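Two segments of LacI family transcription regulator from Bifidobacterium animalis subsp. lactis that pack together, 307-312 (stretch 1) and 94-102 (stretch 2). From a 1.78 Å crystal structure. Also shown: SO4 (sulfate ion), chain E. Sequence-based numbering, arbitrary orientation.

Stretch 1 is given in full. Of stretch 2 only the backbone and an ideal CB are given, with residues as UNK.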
# COMPACT_ATOMS: atom_id res chain seq x y z
N SER A 307 -12.05 6.53 -8.99
CA SER A 307 -12.70 5.27 -9.36
C SER A 307 -13.50 4.74 -8.17
O SER A 307 -14.65 4.29 -8.31
CB SER A 307 -11.68 4.22 -9.79
OG SER A 307 -11.26 4.46 -11.13
N GLY A 308 -12.88 4.82 -7.01
CA GLY A 308 -13.51 4.36 -5.79
C GLY A 308 -14.73 5.18 -5.50
O GLY A 308 -15.76 4.64 -5.12
N ARG A 309 -14.62 6.49 -5.68
CA ARG A 309 -15.73 7.39 -5.41
C ARG A 309 -16.89 7.09 -6.35
O ARG A 309 -18.04 7.01 -5.93
CB ARG A 309 -15.25 8.83 -5.54
CG ARG A 309 -16.27 9.85 -5.17
CD ARG A 309 -15.63 11.23 -5.08
NE ARG A 309 -16.66 12.24 -4.99
CZ ARG A 309 -17.35 12.51 -3.89
NH1 ARG A 309 -17.10 11.85 -2.77
NH2 ARG A 309 -18.29 13.44 -3.91
N LEU A 310 -16.58 6.91 -7.63
CA LEU A 310 -17.62 6.61 -8.61
C LEU A 310 -18.29 5.27 -8.30
O LEU A 310 -19.50 5.13 -8.45
CB LEU A 310 -17.02 6.59 -10.01
CG LEU A 310 -18.03 6.66 -11.15
CD1 LEU A 310 -19.05 7.78 -10.89
CD2 LEU A 310 -17.29 6.90 -12.45
N ALA A 311 -17.49 4.29 -7.86
CA ALA A 311 -18.02 2.96 -7.56
C ALA A 311 -19.06 3.02 -6.43
O ALA A 311 -20.11 2.39 -6.51
CB ALA A 311 -16.90 2.01 -7.18
N ALA A 312 -18.74 3.78 -5.39
CA ALA A 312 -19.66 3.94 -4.28
C ALA A 312 -20.93 4.66 -4.73
O ALA A 312 -22.06 4.26 -4.38
CB ALA A 312 -18.98 4.69 -3.15
N UNK A 94 -11.35 6.31 -1.73
CA UNK A 94 -12.33 6.87 -2.65
C UNK A 94 -13.74 6.40 -2.33
O UNK A 94 -14.68 7.21 -2.31
CB UNK A 94 -11.97 6.50 -4.09
N UNK A 95 -13.90 5.10 -2.09
CA UNK A 95 -15.21 4.58 -1.71
C UNK A 95 -15.73 5.32 -0.49
O UNK A 95 -16.86 5.82 -0.49
CB UNK A 95 -15.14 3.08 -1.43
N UNK A 96 -14.91 5.40 0.55
CA UNK A 96 -15.29 6.08 1.77
C UNK A 96 -15.67 7.54 1.58
O UNK A 96 -16.56 8.03 2.28
CB UNK A 96 -14.14 5.99 2.78
N UNK A 97 -15.04 8.23 0.64
CA UNK A 97 -15.33 9.65 0.44
C UNK A 97 -16.76 9.82 -0.01
O UNK A 97 -17.38 10.85 0.26
CB UNK A 97 -14.37 10.27 -0.58
N UNK A 98 -17.31 8.81 -0.69
CA UNK A 98 -18.70 8.89 -1.13
C UNK A 98 -19.67 8.25 -0.14
O UNK A 98 -20.77 8.78 0.07
CB UNK A 98 -18.85 8.22 -2.50
N UNK A 99 -19.28 7.13 0.46
CA UNK A 99 -20.15 6.46 1.43
C UNK A 99 -20.40 7.34 2.65
O UNK A 99 -21.50 7.32 3.20
CB UNK A 99 -19.54 5.13 1.86
N UNK A 100 -19.41 8.14 3.04
CA UNK A 100 -19.56 9.02 4.21
C UNK A 100 -20.63 10.07 4.00
O UNK A 100 -21.27 10.50 4.97
CB UNK A 100 -18.23 9.71 4.53
N UNK A 101 -20.81 10.50 2.76
CA UNK A 101 -21.84 11.48 2.42
C UNK A 101 -23.24 10.99 2.77
O UNK A 101 -24.15 11.79 2.98
CB UNK A 101 -21.77 11.82 0.93
N UNK A 102 -23.42 9.66 2.82
CA UNK A 102 -24.73 9.07 3.10
C UNK A 102 -24.69 8.23 4.37
O UNK A 102 -25.59 7.42 4.61
CB UNK A 102 -25.20 8.21 1.92
S SO4 E . -18.42 14.17 -7.73
O1 SO4 E . -18.11 15.01 -8.88
O2 SO4 E . -19.78 13.66 -7.84
O3 SO4 E . -17.46 13.08 -7.65
O4 SO4 E . -18.33 14.98 -6.52

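At position 94 the CA atoms of the two helices come nearest, with the CA of 94 4.2 Å from Gly308 CA. The helix axes approach to 6.6 Å and cross at -43°. The ideal CB points toward stretch 1 and would sit 3.1 Å from both Arg309 N and Gly308 CA. That is tight, so glycine suits best. The residue is Gly94. Gly94 O accepts a CA-H...O contact from Arg309 CA at 3.3 Å.

At position 95 CA-to-CB points away overall, yet the ideal CB is 4.1 Å from Gly308 O and 4.5 Å from Ala312 CB. A flexible apolar chain could fold back over the alanine methyls; leucine, methionine or isoleucine would be plausible. The residue is Leu95, with chi1 m and chi2 t. Leu95 CD2 packs 3.8 Å from Ala312 CB and 4.1 Å from Ala311 CB. Leu95 CA also makes a CA-H...O contact with Gly308 O at 3.5 Å.

Position 96 points away, and stretch 1 sets no limit on it. It is Gly96.

Position 97 points toward stretch 1, with its ideal CB 3.8 Å from Arg309 NH1. A small acceptor such as serine, threonine or asparagine would suit this donor. The residue is Ser97, chi1 p. Arg309 NH1 donates to Ser97 OG at 3.2 Å and, weakly, to Ser97 O at 3.2 Å. Ser97 OG in turn donates to Gly94 O at 2.9 Å, so the hydroxyl links Arg309 to Gly94 one turn back in stretch 2.

Position 98 also points toward stretch 1. Its ideal CB is 3.6 Å from Ala312 CB and 3.7 Å from Arg309 O. Little space remains, which favours alanine or glycine. Ala98 is found, with Ala98 CB 3.7 Å from Ala312 CB.

At position 99 CA-to-CB points sideways, with the ideal CB 5.1 Å from Ala312 CB. A medium or large apolar chain could reach that methyl. Leu99, chi1 m and chi2 t, brings Leu99 CD2 to 3.8 Å from Ala312 CB.

Position 100 is out of reach. Glu100 bonds elsewhere in the structure.

Position 101 points toward stretch 1, but its ideal CB touches nothing there. The Arg309 guanidinium invites a long acid; glutamate fits, and glutamine could also accept a hydrogen bond. The residue is Glu101. Glu101 OE2 forms a salt bridge with Arg309 NH2 at 2.7 Å and also accepts from Arg309 NH1 at 2.8 Å. Arg309 NE donates a hydrogen bond to SO4 O3 at 2.9 Å, the sulfate probably coming from the crystallisation liquor.

Position 102 is out of reach. Arg102 bonds elsewhere.

Stretch 2, residues 94-102: GLGSALEER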
# COMPACT_ATOMS: atom_id res chain seq x y z
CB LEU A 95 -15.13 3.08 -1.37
CG LEU A 95 -15.06 2.05 -2.51
CD1 LEU A 95 -14.49 0.74 -1.98
CD2 LEU A 95 -16.43 1.81 -3.13
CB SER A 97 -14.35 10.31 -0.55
OG SER A 97 -14.65 10.04 -1.90
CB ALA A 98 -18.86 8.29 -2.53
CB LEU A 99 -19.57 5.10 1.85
CG LEU A 99 -19.40 4.10 0.72
CD1 LEU A 99 -18.68 2.87 1.24
CD2 LEU A 99 -20.77 3.73 0.10
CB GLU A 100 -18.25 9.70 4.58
CG GLU A 100 -17.25 8.78 5.25
CD GLU A 100 -17.71 8.32 6.62
OE1 GLU A 100 -18.33 9.12 7.35
OE2 GLU A 100 -17.43 7.14 6.97
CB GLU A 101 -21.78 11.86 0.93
CG GLU A 101 -20.50 12.57 0.53
CD GLU A 101 -20.48 12.96 -0.94
OE1 GLU A 101 -21.45 13.56 -1.43
OE2 GLU A 101 -19.46 12.68 -1.61
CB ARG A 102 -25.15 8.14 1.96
CG ARG A 102 -25.09 8.72 0.56
CD ARG A 102 -26.40 9.38 0.18
NE ARG A 102 -27.55 8.49 0.34
CZ ARG A 102 -28.15 7.82 -0.64
NH1 ARG A 102 -27.72 7.94 -1.89
NH2 ARG A 102 -29.19 7.05 -0.39
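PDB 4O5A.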